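Type III CBASS phage resistance system CD-NTase-associated protein Cap8 (Pseudomonas aeruginosa, PDB 6P8P) is a bacterial HORMA domain protein of a type III CBASS operon that probably helps control a cGAS-like nucleotidyltransferase in defence against bacteriophages. Local coordinates at residues A[3-8]-A[89-94]; A[38-43]-A[123-128]; A[52-57]-A[74-79]. The protein carries 2 engineered substitutions. All coordinates share one frame; numbering follows the deposited sequence.

Interaction 1 (A[3-8]-A[89-94]); sequences TVVSRT and EVLGFE
The NE of Arg7 gives the shortest polar bond here, 2.7 Å and nearly straight (170° at the hydrogen), to the backbone O of Glu89. A strand at the outer border of the mixed sheet of the HORMA domain, 4-10, is thereby fastened to the irregular loop 89-94 that leads from helix 77-82 toward strand 101-106. Arg7 NH2 adds a longer bond of 3.2 Å to Val90 O, and NH1 turns back to its own strand, 3.0 Å from Ser6 O. All three acceptors lie in the guanidinium plane, so three bonds to main-chain oxygens fix its rotation. The chain bends at chi2 (-69°), which turns CD aside; NE, NH1 and NH2 then meet their three carbonyls. Over one face, near its centre, sits Leu91 CD2, 3.6 Å from Arg7 CZ; the two side chains pass in opposite directions. The carboxylate of Glu89 lies well out of the guanidinium plane and probably contributes only a weak attraction of charge. Leu27 of helix 17-29 packs against both Arg7 and Leu91. Two residues earlier on the strand, Val5 CG2 reaches 3.8 Å from Leu91 CD2 and meets the edge of the Phe93 ring at CZ, 3.9 Å away.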
loop_
_atom_site.group_PDB
_atom_site.type_symbol
_atom_site.label_atom_id
_atom_site.label_comp_id
_atom_site.label_asym_id
_atom_site.label_seq_id
_atom_site.Cartn_x
_atom_site.Cartn_y
_atom_site.Cartn_z
ATOM N N THR A 3 4.929 18.216 -25.326
ATOM C CA THR A 3 5.581 18.892 -24.204
ATOM C C THR A 3 5.676 17.956 -22.999
ATOM O O THR A 3 4.708 17.284 -22.637
ATOM C CB THR A 3 4.829 20.167 -23.783
ATOM O OG1 THR A 3 4.869 21.121 -24.845
ATOM C CG2 THR A 3 5.449 20.783 -22.530
ATOM N N VAL A 4 6.860 17.916 -22.397
ATOM C CA VAL A 4 7.120 17.105 -21.207
ATOM C C VAL A 4 7.837 17.999 -20.206
ATOM O O VAL A 4 8.777 18.706 -20.568
ATOM C CB VAL A 4 7.964 15.849 -21.511
ATOM C CG1 VAL A 4 8.144 15.021 -20.233
ATOM C CG2 VAL A 4 7.319 15.032 -22.604
ATOM N N VAL A 5 7.388 17.983 -18.952
ATOM C CA VAL A 5 8.032 18.735 -17.883
ATOM C C VAL A 5 8.310 17.748 -16.762
ATOM O O VAL A 5 7.684 16.694 -16.668
ATOM C CB VAL A 5 7.180 19.902 -17.369
ATOM C CG1 VAL A 5 6.752 20.768 -18.535
ATOM C CG2 VAL A 5 5.986 19.396 -16.626
ATOM N N SER A 6 9.265 18.092 -15.915
ATOM C CA SER A 6 9.613 17.186 -14.822
ATOM C C SER A 6 9.615 17.932 -13.498
ATOM O O SER A 6 9.795 19.158 -13.436
ATOM C CB SER A 6 10.957 16.504 -15.059
ATOM O OG SER A 6 12.016 17.255 -14.539
ATOM N N ARG A 7 9.386 17.173 -12.435
ATOM C CA ARG A 7 9.423 17.691 -11.079
ATOM C C ARG A 7 10.149 16.652 -10.236
ATOM O O ARG A 7 10.256 15.485 -10.620
ATOM C CB ARG A 7 8.022 17.979 -10.571
ATOM C CG ARG A 7 7.294 19.151 -11.260
ATOM C CD ARG A 7 7.930 20.478 -10.926
ATOM N NE ARG A 7 7.180 21.639 -11.408
ATOM C CZ ARG A 7 7.302 22.160 -12.622
ATOM N NH1 ARG A 7 8.116 21.611 -13.511
ATOM N NH2 ARG A 7 6.584 23.229 -12.953
ATOM N N THR A 8 10.704 17.107 -9.118
ATOM C CA THR A 8 11.488 16.260 -8.234
ATOM C C THR A 8 11.128 16.642 -6.809
ATOM O O THR A 8 11.402 17.760 -6.370
ATOM C CB THR A 8 12.990 16.397 -8.483
ATOM O OG1 THR A 8 13.288 15.976 -9.819
ATOM C CG2 THR A 8 13.749 15.547 -7.509
ATOM N N GLU A 89 7.993 23.187 -8.042
ATOM C CA GLU A 89 7.239 24.330 -8.527
ATOM C C GLU A 89 5.843 23.902 -8.959
ATOM O O GLU A 89 5.634 22.802 -9.478
ATOM C CB GLU A 89 7.958 24.981 -9.723
ATOM C CG GLU A 89 9.169 25.802 -9.365
ATOM C CD GLU A 89 9.972 26.238 -10.590
ATOM O OE1 GLU A 89 11.217 26.298 -10.484
ATOM O OE2 GLU A 89 9.355 26.507 -11.653
ATOM N N VAL A 90 4.889 24.814 -8.796
ATOM C CA VAL A 90 3.555 24.601 -9.340
ATOM C C VAL A 90 3.623 24.439 -10.850
ATOM O O VAL A 90 4.435 25.065 -11.535
ATOM C CB VAL A 90 2.629 25.764 -8.949
ATOM C CG1 VAL A 90 1.258 25.607 -9.569
ATOM C CG2 VAL A 90 2.521 25.866 -7.433
ATOM N N LEU A 91 2.753 23.595 -11.373
ATOM C CA LEU A 91 2.703 23.325 -12.799
ATOM C C LEU A 91 1.859 24.389 -13.490
ATOM O O LEU A 91 0.799 24.777 -12.984
ATOM C CB LEU A 91 2.105 21.930 -13.049
ATOM C CG LEU A 91 3.024 20.782 -12.631
ATOM C CD1 LEU A 91 2.231 19.474 -12.601
ATOM C CD2 LEU A 91 4.214 20.617 -13.539
ATOM N N GLY A 92 2.329 24.838 -14.658
ATOM C CA GLY A 92 1.652 25.894 -15.390
ATOM C C GLY A 92 0.601 25.406 -16.373
ATOM O O GLY A 92 0.482 25.956 -17.472
ATOM N N PHE A 93 -0.168 24.384 -15.979
ATOM C CA PHE A 93 -1.231 23.787 -16.778
ATOM C C PHE A 93 -2.023 22.865 -15.856
ATOM O O PHE A 93 -1.592 22.563 -14.739
ATOM C CB PHE A 93 -0.676 23.005 -17.970
ATOM C CG PHE A 93 0.320 21.942 -17.593
ATOM C CD1 PHE A 93 1.655 22.238 -17.443
ATOM C CD2 PHE A 93 -0.099 20.626 -17.379
ATOM C CE1 PHE A 93 2.574 21.265 -17.076
ATOM C CE2 PHE A 93 0.816 19.652 -17.018
ATOM C CZ PHE A 93 2.152 19.965 -16.867
ATOM N N GLU A 94 -3.198 22.421 -16.334
ATOM C CA GLU A 94 -4.032 21.469 -15.593
ATOM C C GLU A 94 -3.502 20.054 -15.833
ATOM O O GLU A 94 -3.711 19.492 -16.915
ATOM C CB GLU A 94 -5.499 21.580 -16.018
ATOM C CG GLU A 94 -6.423 20.571 -15.316
ATOM C CD GLU A 94 -7.886 20.677 -15.742
ATOM O OE1 GLU A 94 -8.244 21.658 -16.428
ATOM O OE2 GLU A 94 -8.688 19.792 -15.371
#

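Interaction 2 (A[38-43]-A[123-128]); sequences SELRAV and SRIIAR
Ile125 CD1 is the point on which the contact converges: it sits 3.9 Å from Leu40 CD1, and Val43 CG2 approaches it equally closely. Here the last turn of helix 35-42, with Val43 at the junction to helix 44-52, packs on the start of strand 125-129, an outermost strand of the HORMA domain's mixed sheet. With CG1 and CG2 both bordering it, Val43 meets Ile125 tip to tip, whereas Leu40 crosses it at about a right angle. The same methyl group rests 3.7 Å from the backbone O of Glu39; CD1, anti to CA (chi2 162°), is carried out toward the helix. In the next shell, Met102 and Val25 press on Leu40, Leu118 of helix 111-119 and Trp21 on Val43, and Leu104 on Ile125, making the site part of the core between helices and sheet. The border is polar. Glu39, extended beyond CG, sends OE1 to Ser122 OG, which also bonds the backbone N of Arg124 and Ile125; this hydroxyl thus links helix to strand. Arg124 turns its guanidinium to Asp99 in a salt bridge. A water makes a second link, donating to Glu39 OE1 at 2.8 Å and accepting from Ser123 N at 2.9 Å.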
loop_
_atom_site.group_PDB
_atom_site.type_symbol
_atom_site.label_atom_id
_atom_site.label_comp_id
_atom_site.label_asym_id
_atom_site.label_seq_id
_atom_site.Cartn_x
_atom_site.Cartn_y
_atom_site.Cartn_z
ATOM N N SER A 38 -9.924 12.170 -6.045
ATOM C CA SER A 38 -10.414 11.035 -5.261
ATOM C C SER A 38 -9.703 9.752 -5.643
ATOM O O SER A 38 -9.376 8.935 -4.770
ATOM C CB SER A 38 -11.927 10.876 -5.446
ATOM O OG SER A 38 -12.614 11.943 -4.802
ATOM N N GLU A 39 -9.482 9.532 -6.943
ATOM C CA GLU A 39 -8.803 8.310 -7.353
ATOM C C GLU A 39 -7.347 8.301 -6.895
ATOM O O GLU A 39 -6.852 7.272 -6.425
ATOM C CB GLU A 39 -8.864 8.113 -8.858
ATOM C CG GLU A 39 -10.182 7.525 -9.349
ATOM C CD GLU A 39 -10.181 7.170 -10.835
ATOM O OE1 GLU A 39 -9.142 6.748 -11.383
ATOM O OE2 GLU A 39 -11.246 7.309 -11.467
ATOM N N LEU A 40 -6.650 9.422 -7.044
ATOM C CA LEU A 40 -5.268 9.491 -6.566
ATOM C C LEU A 40 -5.185 9.236 -5.063
ATOM O O LEU A 40 -4.287 8.522 -4.592
ATOM C CB LEU A 40 -4.660 10.845 -6.915
ATOM C CG LEU A 40 -4.003 10.949 -8.295
ATOM C CD1 LEU A 40 -4.936 10.747 -9.412
ATOM C CD2 LEU A 40 -3.386 12.374 -8.371
ATOM N N ARG A 41 -6.115 9.795 -4.292
ATOM C CA ARG A 41 -6.115 9.563 -2.858
ATOM C C ARG A 41 -6.495 8.127 -2.541
ATOM O O ARG A 41 -5.979 7.546 -1.583
ATOM C CB ARG A 41 -7.053 10.557 -2.159
ATOM C CG ARG A 41 -6.558 11.991 -2.151
ATOM C CD ARG A 41 -7.543 12.925 -1.435
ATOM N NE ARG A 41 -7.016 14.277 -1.313
ATOM C CZ ARG A 41 -7.742 15.349 -0.980
ATOM N NH1 ARG A 41 -9.041 15.231 -0.741
ATOM N NH2 ARG A 41 -7.175 16.546 -0.895
ATOM N N ALA A 42 -7.317 7.507 -3.383
ATOM C CA ALA A 42 -7.740 6.128 -3.106
ATOM C C ALA A 42 -6.582 5.123 -3.203
ATOM O O ALA A 42 -6.629 4.062 -2.562
ATOM C CB ALA A 42 -8.856 5.728 -4.070
ATOM N N VAL A 43 -5.559 5.413 -4.010
ATOM C CA VAL A 43 -4.432 4.509 -4.202
ATOM C C VAL A 43 -3.265 4.863 -3.280
ATOM O O VAL A 43 -2.151 4.398 -3.492
ATOM C CB VAL A 43 -3.973 4.470 -5.665
ATOM C CG1 VAL A 43 -5.084 4.041 -6.587
ATOM C CG2 VAL A 43 -3.399 5.838 -6.069
ATOM N N SER A 123 -8.883 2.586 -13.267
ATOM C CA SER A 123 -8.345 2.073 -14.520
ATOM C C SER A 123 -7.355 3.049 -15.153
ATOM O O SER A 123 -6.644 2.677 -16.091
ATOM C CB SER A 123 -9.484 1.773 -15.491
ATOM O OG SER A 123 -10.151 2.958 -15.868
ATOM N N ARG A 124 -7.263 4.266 -14.627
ATOM C CA ARG A 124 -6.375 5.274 -15.191
ATOM C C ARG A 124 -5.008 5.266 -14.533
ATOM O O ARG A 124 -4.012 5.688 -15.161
ATOM C CB ARG A 124 -6.991 6.671 -15.059
ATOM C CG ARG A 124 -8.313 6.823 -15.837
ATOM C CD ARG A 124 -8.923 8.183 -15.643
ATOM N NE ARG A 124 -10.145 8.330 -16.430
ATOM C CZ ARG A 124 -10.172 8.664 -17.710
ATOM N NH1 ARG A 124 -9.041 8.883 -18.348
ATOM N NH2 ARG A 124 -11.327 8.762 -18.349
ATOM N N ILE A 125 -4.942 4.818 -13.280
ATOM C CA ILE A 125 -3.678 4.749 -12.558
ATOM C C ILE A 125 -3.174 3.326 -12.686
ATOM O O ILE A 125 -3.825 2.390 -12.210
ATOM C CB ILE A 125 -3.820 5.141 -11.084
ATOM C CG1 ILE A 125 -4.379 6.546 -10.949
ATOM C CG2 ILE A 125 -2.445 4.995 -10.361
ATOM C CD1 ILE A 125 -4.941 6.801 -9.560
ATOM N N ILE A 126 -2.007 3.162 -13.299
ATOM C CA ILE A 126 -1.430 1.849 -13.538
ATOM C C ILE A 126 0.017 1.862 -13.061
ATOM O O ILE A 126 0.581 2.906 -12.741
ATOM C CB ILE A 126 -1.521 1.442 -15.017
ATOM C CG1 ILE A 126 -0.795 2.459 -15.900
ATOM C CG2 ILE A 126 -2.986 1.358 -15.441
ATOM C CD1 ILE A 126 -0.788 2.094 -17.382
ATOM N N ALA A 127 0.610 0.673 -13.013
ATOM C CA ALA A 127 1.997 0.503 -12.635
ATOM C C ALA A 127 2.769 -0.171 -13.759
ATOM O O ALA A 127 2.232 -0.975 -14.522
ATOM C CB ALA A 127 2.109 -0.326 -11.354
ATOM N N ARG A 128 4.038 0.149 -13.829
ATOM C CA ARG A 128 4.940 -0.460 -14.793
ATOM C C ARG A 128 6.231 -0.890 -14.126
ATOM O O ARG A 128 6.639 -0.324 -13.114
ATOM C CB ARG A 128 5.280 0.516 -15.942
ATOM C CG ARG A 128 6.149 1.636 -15.480
ATOM C CD ARG A 128 6.406 2.678 -16.580
ATOM N NE ARG A 128 7.522 3.551 -16.211
ATOM C CZ ARG A 128 7.417 4.613 -15.412
ATOM N NH1 ARG A 128 6.231 4.955 -14.904
ATOM N NH2 ARG A 128 8.493 5.313 -15.099
HETATM O O HOH W 1 -10.386 5.103 -13.298
#

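Interaction 3 (A[52-57]-A[74-79]); sequences ADQAPK and CLFDED. With CA (calcium ion), chain E.
Gln54 lies flat on Phe76, amide and ring planes 9° apart, the two side chains running past each other in opposite directions. Its CG, anti to the carbonyl carbon (chi1 -57°), is thereby put over the ring, 3.6 Å from the Phe76 centroid, in a CH-pi contact, and the chain is extended beyond it. This joins the turn after helix 44-52, closed by a Schellman motif with Gln54 as the C-prime residue of positive phi, to the end of strand 69-75 in the HORMA domain's sheet and the turn into helix 77-82. At the ring's edge, Lys57 CB comes within 3.9 Å of Phe76 CE2, and Pro56 CD lies farther off near CZ. Beyond the ring, Gln54 NE2 makes a weak bond to Asp77 OD2, the two side chains crossing at about a right angle. One water joins three polar ends, donating to Gln54 OE1 and Asp77 OD2 and accepting from Lys57 NZ. The main chains pair where Cys74 N donates to Pro56 O (3.1 Å). Asp53 of the second subunit shares a calcium ion with this turn, which so reaches the subunit interface. Four waters also bind the ion, and Asp53 holds the calcium through both carboxylate oxygens, OD1 and OD2, each at 2.4 Å.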
loop_
_atom_site.group_PDB
_atom_site.type_symbol
_atom_site.label_atom_id
_atom_site.label_comp_id
_atom_site.label_asym_id
_atom_site.label_seq_id
_atom_site.Cartn_x
_atom_site.Cartn_y
_atom_site.Cartn_z
ATOM N N ALA A 52 8.061 4.367 -0.544
ATOM C CA ALA A 52 8.893 3.863 0.540
ATOM C C ALA A 52 9.962 2.911 0.019
ATOM O O ALA A 52 11.026 2.778 0.633
ATOM C CB ALA A 52 8.013 3.170 1.601
ATOM N N ASP A 53 9.692 2.218 -1.079
ATOM C CA ASP A 53 10.666 1.351 -1.730
ATOM C C ASP A 53 11.559 2.099 -2.714
ATOM O O ASP A 53 12.368 1.458 -3.395
ATOM C CB ASP A 53 9.938 0.194 -2.421
ATOM C CG ASP A 53 9.395 -0.849 -1.394
ATOM O OD1 ASP A 53 10.053 -1.049 -0.353
ATOM O OD2 ASP A 53 8.321 -1.456 -1.626
ATOM N N GLN A 54 11.438 3.430 -2.770
ATOM C CA GLN A 54 12.254 4.317 -3.629
ATOM C C GLN A 54 12.063 4.025 -5.106
ATOM O O GLN A 54 12.935 4.328 -5.944
ATOM C CB GLN A 54 13.745 4.259 -3.271
ATOM C CG GLN A 54 14.027 4.607 -1.823
ATOM C CD GLN A 54 15.477 4.929 -1.538
ATOM O OE1 GLN A 54 16.332 4.887 -2.421
ATOM N NE2 GLN A 54 15.749 5.273 -0.310
ATOM N N ALA A 55 10.888 3.515 -5.460
ATOM C CA ALA A 55 10.632 3.232 -6.865
ATOM C C ALA A 55 10.772 4.468 -7.737
ATOM O O ALA A 55 11.264 4.324 -8.869
ATOM C CB ALA A 55 9.252 2.599 -7.050
ATOM N N PRO A 56 10.359 5.680 -7.313
ATOM C CA PRO A 56 10.496 6.835 -8.211
ATOM C C PRO A 56 11.852 7.537 -8.150
ATOM O O PRO A 56 11.965 8.682 -8.597
ATOM C CB PRO A 56 9.374 7.780 -7.763
ATOM C CG PRO A 56 8.531 7.008 -6.752
ATOM C CD PRO A 56 9.461 5.955 -6.170
ATOM N N LYS A 57 12.880 6.891 -7.603
ATOM C CA LYS A 57 14.180 7.546 -7.553
ATOM C C LYS A 57 14.762 7.708 -8.956
ATOM O O LYS A 57 15.321 8.766 -9.291
ATOM C CB LYS A 57 15.145 6.754 -6.670
ATOM C CG LYS A 57 16.527 7.413 -6.560
ATOM C CD LYS A 57 17.511 6.591 -5.748
ATOM C CE LYS A 57 18.920 7.178 -5.899
ATOM N NZ LYS A 57 19.917 6.596 -4.967
ATOM N N CYS A 74 11.432 11.338 -7.169
ATOM C CA CYS A 74 11.577 11.561 -5.739
ATOM C C CYS A 74 13.037 11.453 -5.343
ATOM O O CYS A 74 13.750 10.609 -5.873
ATOM C CB CYS A 74 10.782 10.522 -4.916
ATOM S SG CYS A 74 8.994 10.759 -5.034
ATOM N N LEU A 75 13.452 12.294 -4.399
ATOM C CA LEU A 75 14.775 12.276 -3.795
ATOM C C LEU A 75 14.707 11.621 -2.422
ATOM O O LEU A 75 13.737 11.817 -1.683
ATOM C CB LEU A 75 15.295 13.700 -3.646
ATOM C CG LEU A 75 15.489 14.492 -4.928
ATOM C CD1 LEU A 75 15.700 15.940 -4.552
ATOM C CD2 LEU A 75 16.660 13.939 -5.701
ATOM N N PHE A 76 15.765 10.893 -2.059
ATOM C CA PHE A 76 15.810 10.171 -0.807
ATOM C C PHE A 76 17.137 10.433 -0.111
ATOM O O PHE A 76 18.097 10.933 -0.711
ATOM C CB PHE A 76 15.608 8.660 -1.045
ATOM C CG PHE A 76 14.291 8.347 -1.673
ATOM C CD1 PHE A 76 13.159 8.180 -0.894
ATOM C CD2 PHE A 76 14.180 8.238 -3.038
ATOM C CE1 PHE A 76 11.929 7.936 -1.487
ATOM C CE2 PHE A 76 12.957 7.973 -3.635
ATOM C CZ PHE A 76 11.818 7.823 -2.840
ATOM N N ASP A 77 17.144 10.131 1.182
ATOM C CA ASP A 77 18.362 10.108 2.003
ATOM C C ASP A 77 19.008 11.487 1.932
ATOM O O ASP A 77 18.295 12.490 2.085
ATOM C CB ASP A 77 19.227 8.950 1.522
ATOM C CG ASP A 77 18.478 7.638 1.511
ATOM O OD1 ASP A 77 17.733 7.393 2.486
ATOM O OD2 ASP A 77 18.624 6.865 0.536
ATOM N N GLU A 78 20.324 11.588 1.743
ATOM C CA GLU A 78 20.982 12.891 1.817
ATOM C C GLU A 78 20.444 13.853 0.766
ATOM O O GLU A 78 20.363 15.066 1.010
ATOM C CB GLU A 78 22.494 12.702 1.666
ATOM C CG GLU A 78 23.116 11.914 2.823
ATOM C CD GLU A 78 24.588 11.574 2.615
ATOM O OE1 GLU A 78 25.107 11.769 1.496
ATOM O OE2 GLU A 78 25.228 11.108 3.583
ATOM N N ASP A 79 20.076 13.337 -0.409
ATOM C CA ASP A 79 19.523 14.201 -1.448
ATOM C C ASP A 79 18.227 14.859 -0.984
ATOM O O ASP A 79 17.953 16.020 -1.315
ATOM C CB ASP A 79 19.278 13.408 -2.731
ATOM C CG ASP A 79 20.558 12.921 -3.369
ATOM O OD1 ASP A 79 21.567 13.647 -3.296
ATOM O OD2 ASP A 79 20.555 11.818 -3.951
HETATM CA CA CA E . 8.359 -2.547 0.524
HETATM O O HOH W 2 18.852 6.118 -2.115
HETATM O O HOH W 3 15.592 11.009 -7.793
HETATM O O HOH W 4 19.463 8.596 -2.742
HETATM O O HOH W 5 9.637 -4.086 -0.929
HETATM O O HOH W 6 6.162 -3.506 0.130
HETATM O O HOH W 7 10.302 -2.152 2.065
HETATM O O HOH W 8 7.186 -0.523 1.071
#

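From the N terminus, strand 4-10 opens the chain, and interaction 1 closes a long loop when segment 89-94 returns to it, with most of the helices and strands 61-64 and 69-75 in between. Helix 35-42 lies inside that loop, but its partner strand 125-129 comes after it, so interactions 1 and 2 cross. Interaction 3 closes a short loop holding strand 61-64 and most of strand 69-75, and nests within both. All three reach the same mixed sheet: interaction 1 at one border strand, interaction 2 at the other, and interaction 3 at the end of strand 69-75, inside the sheet next to strand 4-10. Interactions 1 and 3 touch where Thr8 packs on Leu75.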